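Local coordinates for protein exotoxin type A (PDB 1FNU) that probably acts as a secreted superantigen toxin, the scarlet fever toxin of the staphylococcal and streptococcal exotoxin family, encoded by a bacteriophage, at residues Gly170-Ile175 with Ser212-Tyr217; Gln8-Ser13 with Trp183-Pro188. All coordinates share one frame; numbering follows the deposited sequence.

Contact 1 of 2, residues Gly170-Ile175 with Ser212-Tyr217; sequences GYIKFI and SQIEVY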
loop_
_atom_site.group_PDB
_atom_site.type_symbol
_atom_site.label_atom_id
_atom_site.label_comp_id
_atom_site.label_asym_id
_atom_site.label_seq_id
_atom_site.Cartn_x
_atom_site.Cartn_y
_atom_site.Cartn_z
ATOM N N GLY A 170 17.170 -25.615 -9.040
ATOM C CA GLY A 170 16.114 -26.606 -8.923
ATOM C C GLY A 170 14.910 -26.298 -9.791
ATOM O O GLY A 170 14.583 -25.138 -9.977
ATOM N N TYR A 171 14.288 -27.301 -10.399
ATOM C CA TYR A 171 13.104 -27.072 -11.192
ATOM C C TYR A 171 12.297 -28.350 -11.171
ATOM O O TYR A 171 12.794 -29.449 -10.799
ATOM C CB TYR A 171 13.402 -26.553 -12.603
ATOM C CG TYR A 171 14.011 -27.510 -13.610
ATOM C CD1 TYR A 171 13.214 -28.335 -14.400
ATOM C CD2 TYR A 171 15.410 -27.597 -13.751
ATOM C CE1 TYR A 171 13.826 -29.248 -15.347
ATOM C CE2 TYR A 171 16.002 -28.468 -14.666
ATOM C CZ TYR A 171 15.224 -29.270 -15.459
ATOM O OH TYR A 171 15.868 -29.972 -16.454
ATOM N N ILE A 172 11.010 -28.186 -11.425
ATOM C CA ILE A 172 10.104 -29.330 -11.408
ATOM C C ILE A 172 9.485 -29.295 -12.799
ATOM O O ILE A 172 9.148 -28.209 -13.314
ATOM C CB ILE A 172 9.061 -29.175 -10.321
ATOM C CG1 ILE A 172 8.136 -30.396 -10.328
ATOM C CG2 ILE A 172 8.300 -27.862 -10.528
ATOM C CD1 ILE A 172 7.193 -30.427 -9.179
ATOM N N LYS A 173 9.377 -30.467 -13.402
ATOM C CA LYS A 173 8.879 -30.586 -14.766
ATOM C C LYS A 173 7.663 -31.466 -14.772
ATOM O O LYS A 173 7.649 -32.525 -14.176
ATOM C CB LYS A 173 9.952 -31.195 -15.680
ATOM C CG LYS A 173 9.474 -31.586 -17.094
ATOM C CD LYS A 173 10.600 -32.223 -17.950
ATOM C CE LYS A 173 10.135 -32.539 -19.408
ATOM N NZ LYS A 173 11.285 -32.799 -20.421
ATOM N N PHE A 174 6.628 -30.964 -15.418
ATOM C CA PHE A 174 5.371 -31.662 -15.518
ATOM C C PHE A 174 5.254 -32.197 -16.962
ATOM O O PHE A 174 5.490 -31.477 -17.953
ATOM C CB PHE A 174 4.243 -30.711 -15.142
ATOM C CG PHE A 174 4.107 -30.475 -13.664
ATOM C CD1 PHE A 174 3.565 -31.442 -12.862
ATOM C CD2 PHE A 174 4.533 -29.261 -13.080
ATOM C CE1 PHE A 174 3.427 -31.238 -11.500
ATOM C CE2 PHE A 174 4.402 -29.039 -11.743
ATOM C CZ PHE A 174 3.845 -30.033 -10.938
ATOM N N ILE A 175 4.924 -33.484 -17.064
ATOM C CA ILE A 175 4.792 -34.133 -18.365
ATOM C C ILE A 175 3.379 -34.733 -18.490
ATOM O O ILE A 175 3.122 -35.825 -17.978
ATOM C CB ILE A 175 5.842 -35.222 -18.515
ATOM C CG1 ILE A 175 7.203 -34.704 -18.012
ATOM C CG2 ILE A 175 5.997 -35.577 -20.040
ATOM C CD1 ILE A 175 8.091 -35.803 -17.712
ATOM N N SER A 212 -0.138 -38.002 -15.818
ATOM C CA SER A 212 0.895 -36.976 -15.917
ATOM C C SER A 212 2.094 -37.398 -15.046
ATOM O O SER A 212 1.925 -37.966 -13.986
ATOM C CB SER A 212 0.308 -35.635 -15.450
ATOM O OG SER A 212 -0.731 -35.183 -16.291
ATOM N N GLN A 213 3.310 -37.157 -15.508
ATOM C CA GLN A 213 4.494 -37.508 -14.696
ATOM C C GLN A 213 5.266 -36.284 -14.099
ATOM O O GLN A 213 5.399 -35.232 -14.754
ATOM C CB GLN A 213 5.443 -38.339 -15.533
ATOM C CG GLN A 213 5.206 -39.794 -15.386
ATOM C CD GLN A 213 5.908 -40.545 -16.503
ATOM O OE1 GLN A 213 5.253 -41.157 -17.390
ATOM N NE2 GLN A 213 7.253 -40.468 -16.511
ATOM N N ILE A 214 5.770 -36.455 -12.871
ATOM C CA ILE A 214 6.504 -35.371 -12.209
ATOM C C ILE A 214 7.938 -35.781 -12.105
ATOM O O ILE A 214 8.252 -36.877 -11.658
ATOM C CB ILE A 214 6.023 -35.136 -10.791
ATOM C CG1 ILE A 214 4.495 -34.885 -10.767
ATOM C CG2 ILE A 214 6.792 -33.964 -10.233
ATOM C CD1 ILE A 214 3.834 -34.972 -9.330
ATOM N N GLU A 215 8.799 -34.886 -12.521
ATOM C CA GLU A 215 10.230 -35.070 -12.498
ATOM C C GLU A 215 10.909 -33.853 -11.864
ATOM O O GLU A 215 10.645 -32.698 -12.248
ATOM C CB GLU A 215 10.712 -35.217 -13.930
ATOM C CG GLU A 215 10.789 -36.676 -14.361
ATOM C CD GLU A 215 11.025 -36.784 -15.810
ATOM O OE1 GLU A 215 11.680 -35.882 -16.379
ATOM O OE2 GLU A 215 10.559 -37.796 -16.391
ATOM N N VAL A 216 11.777 -34.126 -10.895
ATOM C CA VAL A 216 12.522 -33.079 -10.216
ATOM C C VAL A 216 14.041 -33.101 -10.448
ATOM O O VAL A 216 14.676 -34.115 -10.139
ATOM C CB VAL A 216 12.290 -33.149 -8.703
ATOM C CG1 VAL A 216 13.221 -32.202 -8.027
ATOM C CG2 VAL A 216 10.869 -32.768 -8.374
ATOM N N TYR A 217 14.606 -31.955 -10.897
ATOM C CA TYR A 217 16.072 -31.775 -11.160
ATOM C C TYR A 217 16.794 -30.727 -10.282
ATOM O O TYR A 217 16.557 -29.516 -10.420
ATOM C CB TYR A 217 16.309 -31.390 -12.613
ATOM C CG TYR A 217 15.813 -32.416 -13.588
ATOM C CD1 TYR A 217 14.473 -32.402 -14.034
ATOM C CD2 TYR A 217 16.651 -33.468 -14.007
ATOM C CE1 TYR A 217 13.986 -33.419 -14.869
ATOM C CE2 TYR A 217 16.174 -34.486 -14.835
ATOM C CZ TYR A 217 14.839 -34.459 -15.253
ATOM O OH TYR A 217 14.321 -35.520 -15.968
#
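The rings of Y171 and Y217 lie nearly parallel, planes 21° apart, but are slid so far past each other that they barely overlap, with centroids 5.1 Å apart. What covers one face of Y171 is instead the methylene of Y217: CB sits toward the rim of that face, 3.9 Å from the ring centroid, in a CH-pi contact. In return Y171 OH lies over a face of the Y217 ring, and Y171 CE1 comes within 3.5 Å of Y217 CD1. CG of Y171 stands between the backbone N and the carbonyl carbon (chi1 72°), and the end of the ring comes nearer to Y217 than the direction of its CB would suggest. P4 also touches Y171. At the far end of its own ring, Y217 OH donates to E215 OE1 over 2.7 Å, meeting the carboxylate from above its plane.

These side chains decorate two antiparallel strands in the mixed sheet of the beta-grasp domain, where 212-217 lies between 169-176 and 110-123. Three hydrogen-bonded pairs, Y171-Y217, K173-E215 and I175-Q213, each contribute two backbone bonds. On their face, the extended chain of K173 runs beside E215, but its NZ remains 5.1 Å from E215 OE1 and forms a salt bridge with D3. I175 also crosses E215, its CD1 lying 3.4 Å from E215 OE2.

The other face is apolar and is covered by helix 142-157, whose V149 touches both I172 and V216. Here I172 CD1 packs on I214 CG2 at 3.7 Å, while F174 lies alongside I214, with CE1 3.9 Å from CG1.

Contact 2 of 2, residues Gln8-Ser13 with Trp183-Pro188; sequences QLHRSS and WFDFFP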
loop_
_atom_site.group_PDB
_atom_site.type_symbol
_atom_site.label_atom_id
_atom_site.label_comp_id
_atom_site.label_asym_id
_atom_site.label_seq_id
_atom_site.Cartn_x
_atom_site.Cartn_y
_atom_site.Cartn_z
ATOM N N GLN A 8 19.479 -20.614 -17.750
ATOM C CA GLN A 8 18.104 -20.156 -17.553
ATOM C C GLN A 8 17.626 -20.362 -16.124
ATOM O O GLN A 8 16.648 -19.773 -15.742
ATOM C CB GLN A 8 17.131 -20.894 -18.500
ATOM C CG GLN A 8 17.322 -20.543 -19.996
ATOM C CD GLN A 8 16.379 -21.263 -21.000
ATOM O OE1 GLN A 8 16.427 -20.969 -22.206
ATOM N NE2 GLN A 8 15.556 -22.199 -20.522
ATOM N N LEU A 9 18.282 -21.228 -15.355
ATOM C CA LEU A 9 17.912 -21.469 -13.978
ATOM C C LEU A 9 18.432 -20.402 -13.019
ATOM O O LEU A 9 19.529 -19.899 -13.148
ATOM C CB LEU A 9 18.393 -22.864 -13.546
ATOM C CG LEU A 9 17.738 -23.956 -14.452
ATOM C CD1 LEU A 9 18.431 -25.308 -14.336
ATOM C CD2 LEU A 9 16.231 -24.042 -14.129
ATOM N N HIS A 10 17.594 -20.047 -12.063
ATOM C CA HIS A 10 17.937 -19.054 -11.030
ATOM C C HIS A 10 18.779 -19.755 -9.963
ATOM O O HIS A 10 18.409 -20.812 -9.462
ATOM C CB HIS A 10 16.645 -18.490 -10.391
ATOM C CG HIS A 10 15.774 -17.712 -11.330
ATOM N ND1 HIS A 10 14.442 -17.459 -11.068
ATOM C CD2 HIS A 10 16.067 -17.007 -12.452
ATOM C CE1 HIS A 10 13.950 -16.632 -11.982
ATOM N NE2 HIS A 10 14.916 -16.340 -12.834
ATOM N N ARG A 11 19.915 -19.156 -9.621
ATOM C CA ARG A 11 20.818 -19.722 -8.613
ATOM C C ARG A 11 20.331 -19.237 -7.264
ATOM O O ARG A 11 20.155 -18.011 -7.066
ATOM C CB ARG A 11 22.271 -19.242 -8.877
ATOM C CG ARG A 11 23.030 -19.818 -10.196
ATOM C CD ARG A 11 24.371 -18.999 -10.499
ATOM N NE ARG A 11 24.982 -18.817 -9.175
ATOM C CZ ARG A 11 25.853 -17.874 -8.776
ATOM N NH1 ARG A 11 26.322 -16.913 -9.581
ATOM N NH2 ARG A 11 26.179 -17.870 -7.491
ATOM N N SER A 12 20.086 -20.168 -6.346
ATOM C CA SER A 12 19.596 -19.807 -4.986
ATOM C C SER A 12 20.576 -18.961 -4.158
ATOM O O SER A 12 20.158 -18.197 -3.300
ATOM C CB SER A 12 19.280 -21.060 -4.136
ATOM O OG SER A 12 20.479 -21.767 -3.758
ATOM N N SER A 13 21.874 -19.121 -4.420
ATOM C CA SER A 13 22.895 -18.414 -3.617
ATOM C C SER A 13 22.972 -16.912 -3.903
ATOM O O SER A 13 23.597 -16.227 -3.169
ATOM C CB SER A 13 24.264 -19.097 -3.764
ATOM O OG SER A 13 24.673 -19.078 -5.102
ATOM N N TRP A 183 7.657 -26.400 -16.912
ATOM C CA TRP A 183 8.392 -26.550 -15.697
ATOM C C TRP A 183 8.363 -25.268 -14.917
ATOM O O TRP A 183 7.978 -24.240 -15.476
ATOM C CB TRP A 183 9.840 -27.009 -15.988
ATOM C CG TRP A 183 10.541 -26.143 -16.922
ATOM C CD1 TRP A 183 10.648 -26.283 -18.278
ATOM C CD2 TRP A 183 11.252 -24.947 -16.583
ATOM N NE1 TRP A 183 11.397 -25.243 -18.807
ATOM C CE2 TRP A 183 11.774 -24.410 -17.782
ATOM C CE3 TRP A 183 11.503 -24.272 -15.370
ATOM C CZ2 TRP A 183 12.539 -23.218 -17.811
ATOM C CZ3 TRP A 183 12.272 -23.074 -15.403
ATOM C CH2 TRP A 183 12.776 -22.569 -16.613
ATOM N N PHE A 184 8.670 -25.369 -13.617
ATOM C CA PHE A 184 8.696 -24.203 -12.724
ATOM C C PHE A 184 10.088 -24.163 -12.055
ATOM O O PHE A 184 10.586 -25.205 -11.601
ATOM C CB PHE A 184 7.667 -24.329 -11.577
ATOM C CG PHE A 184 6.237 -24.505 -12.011
ATOM C CD1 PHE A 184 5.736 -23.853 -13.088
ATOM C CD2 PHE A 184 5.390 -25.319 -11.271
ATOM C CE1 PHE A 184 4.390 -24.019 -13.440
ATOM C CE2 PHE A 184 4.021 -25.463 -11.647
ATOM C CZ PHE A 184 3.572 -24.813 -12.714
ATOM N N ASP A 185 10.697 -22.968 -12.000
ATOM C CA ASP A 185 11.978 -22.739 -11.310
ATOM C C ASP A 185 11.753 -22.728 -9.775
ATOM O O ASP A 185 10.926 -21.947 -9.282
ATOM C CB ASP A 185 12.543 -21.392 -11.726
ATOM C CG ASP A 185 13.988 -21.299 -11.454
ATOM O OD1 ASP A 185 14.382 -21.877 -10.398
ATOM O OD2 ASP A 185 14.711 -20.673 -12.257
ATOM N N PHE A 186 12.427 -23.596 -9.026
ATOM C CA PHE A 186 12.274 -23.601 -7.583
ATOM C C PHE A 186 12.778 -22.307 -6.946
ATOM O O PHE A 186 12.462 -22.030 -5.809
ATOM C CB PHE A 186 12.991 -24.772 -6.903
ATOM C CG PHE A 186 12.305 -26.133 -7.061
ATOM C CD1 PHE A 186 10.994 -26.241 -7.496
ATOM C CD2 PHE A 186 12.952 -27.291 -6.640
ATOM C CE1 PHE A 186 10.308 -27.455 -7.511
ATOM C CE2 PHE A 186 12.270 -28.558 -6.641
ATOM C CZ PHE A 186 10.928 -28.625 -7.086
ATOM N N PHE A 187 13.554 -21.530 -7.688
ATOM C CA PHE A 187 14.136 -20.320 -7.145
ATOM C C PHE A 187 13.760 -19.041 -7.878
ATOM O O PHE A 187 13.678 -19.005 -9.099
ATOM C CB PHE A 187 15.684 -20.472 -7.096
ATOM C CG PHE A 187 16.140 -21.599 -6.236
ATOM C CD1 PHE A 187 15.953 -21.565 -4.861
ATOM C CD2 PHE A 187 16.693 -22.722 -6.785
ATOM C CE1 PHE A 187 16.302 -22.668 -4.011
ATOM C CE2 PHE A 187 17.057 -23.855 -5.944
ATOM C CZ PHE A 187 16.853 -23.817 -4.571
ATOM N N PRO A 188 13.545 -17.942 -7.110
ATOM C CA PRO A 188 13.184 -16.627 -7.613
ATOM C C PRO A 188 14.411 -15.867 -8.130
ATOM O O PRO A 188 15.545 -16.321 -7.939
ATOM C CB PRO A 188 12.649 -15.936 -6.341
ATOM C CG PRO A 188 13.636 -16.386 -5.318
ATOM C CD PRO A 188 13.544 -17.923 -5.624
HETATM O O HOH W 1 14.149 -19.456 -14.587
HETATM O O HOH W 2 16.943 -23.184 -10.249
HETATM O O HOH W 3 18.501 -15.892 -8.183
#
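H10 and D185 cross with the imidazole and carboxylate planes only 24° apart, D185 OD2 lying over one face of the H10 ring. This pairing joins the N-terminal segment to the end of an outermost strand of the beta-grasp sheet, where D185 OD1 accepts from F187 N and closes an Asx turn. The carboxylate thus serves both sides: OD2 uses its syn lone pair for H10 N at 3.0 Å, and a water bridges OD2 to Q8 O while resting over the centre of the imidazole. CG of H10 is anti to the carbonyl carbon, beside the backbone N (chi1 -65°). H10 ND1 donates to F187 O at 2.6 Å, the acceptor close to the ring plane; this bond, with D185 OD2 over a face, limits the rotation of the imidazole. Q65 of a second subunit also packs on H10.

The F187 ring is sandwiched between S12 CB on one face and F186 CB, farther from the plane, on the opposite face. S12 OG is hydrogen-bonded to Y167 O. At the other end, the Q8 side chain crosses W183 at about a right angle, and L9 CD2 lies 4.3 Å from W183 CZ3. S12 CB stands 3.5 Å from the F187 centroid, 16° off the ring normal.

In the fold
Contacts 1 and 2 meet on one sheet, their centres about 13 Å apart. Strands 169-176 and 182-185 follow each other in the chain and are neighbours in the sheet, with probable hydrogen bonds from F186 N to G170 O (2.8 Å) and from F184 N to I172 O (2.9 Å). Strand 169-176 therefore pairs with 212-219 on one side in contact 1 and with 182-185 on the other, whose end receives the N-terminal segment in contact 2. L9 of that segment touches Y171, while F186 reaches I172 and V216, linking the two contacts through side chains as well. Both contacts are structural packing on the sheet of the beta-grasp domain.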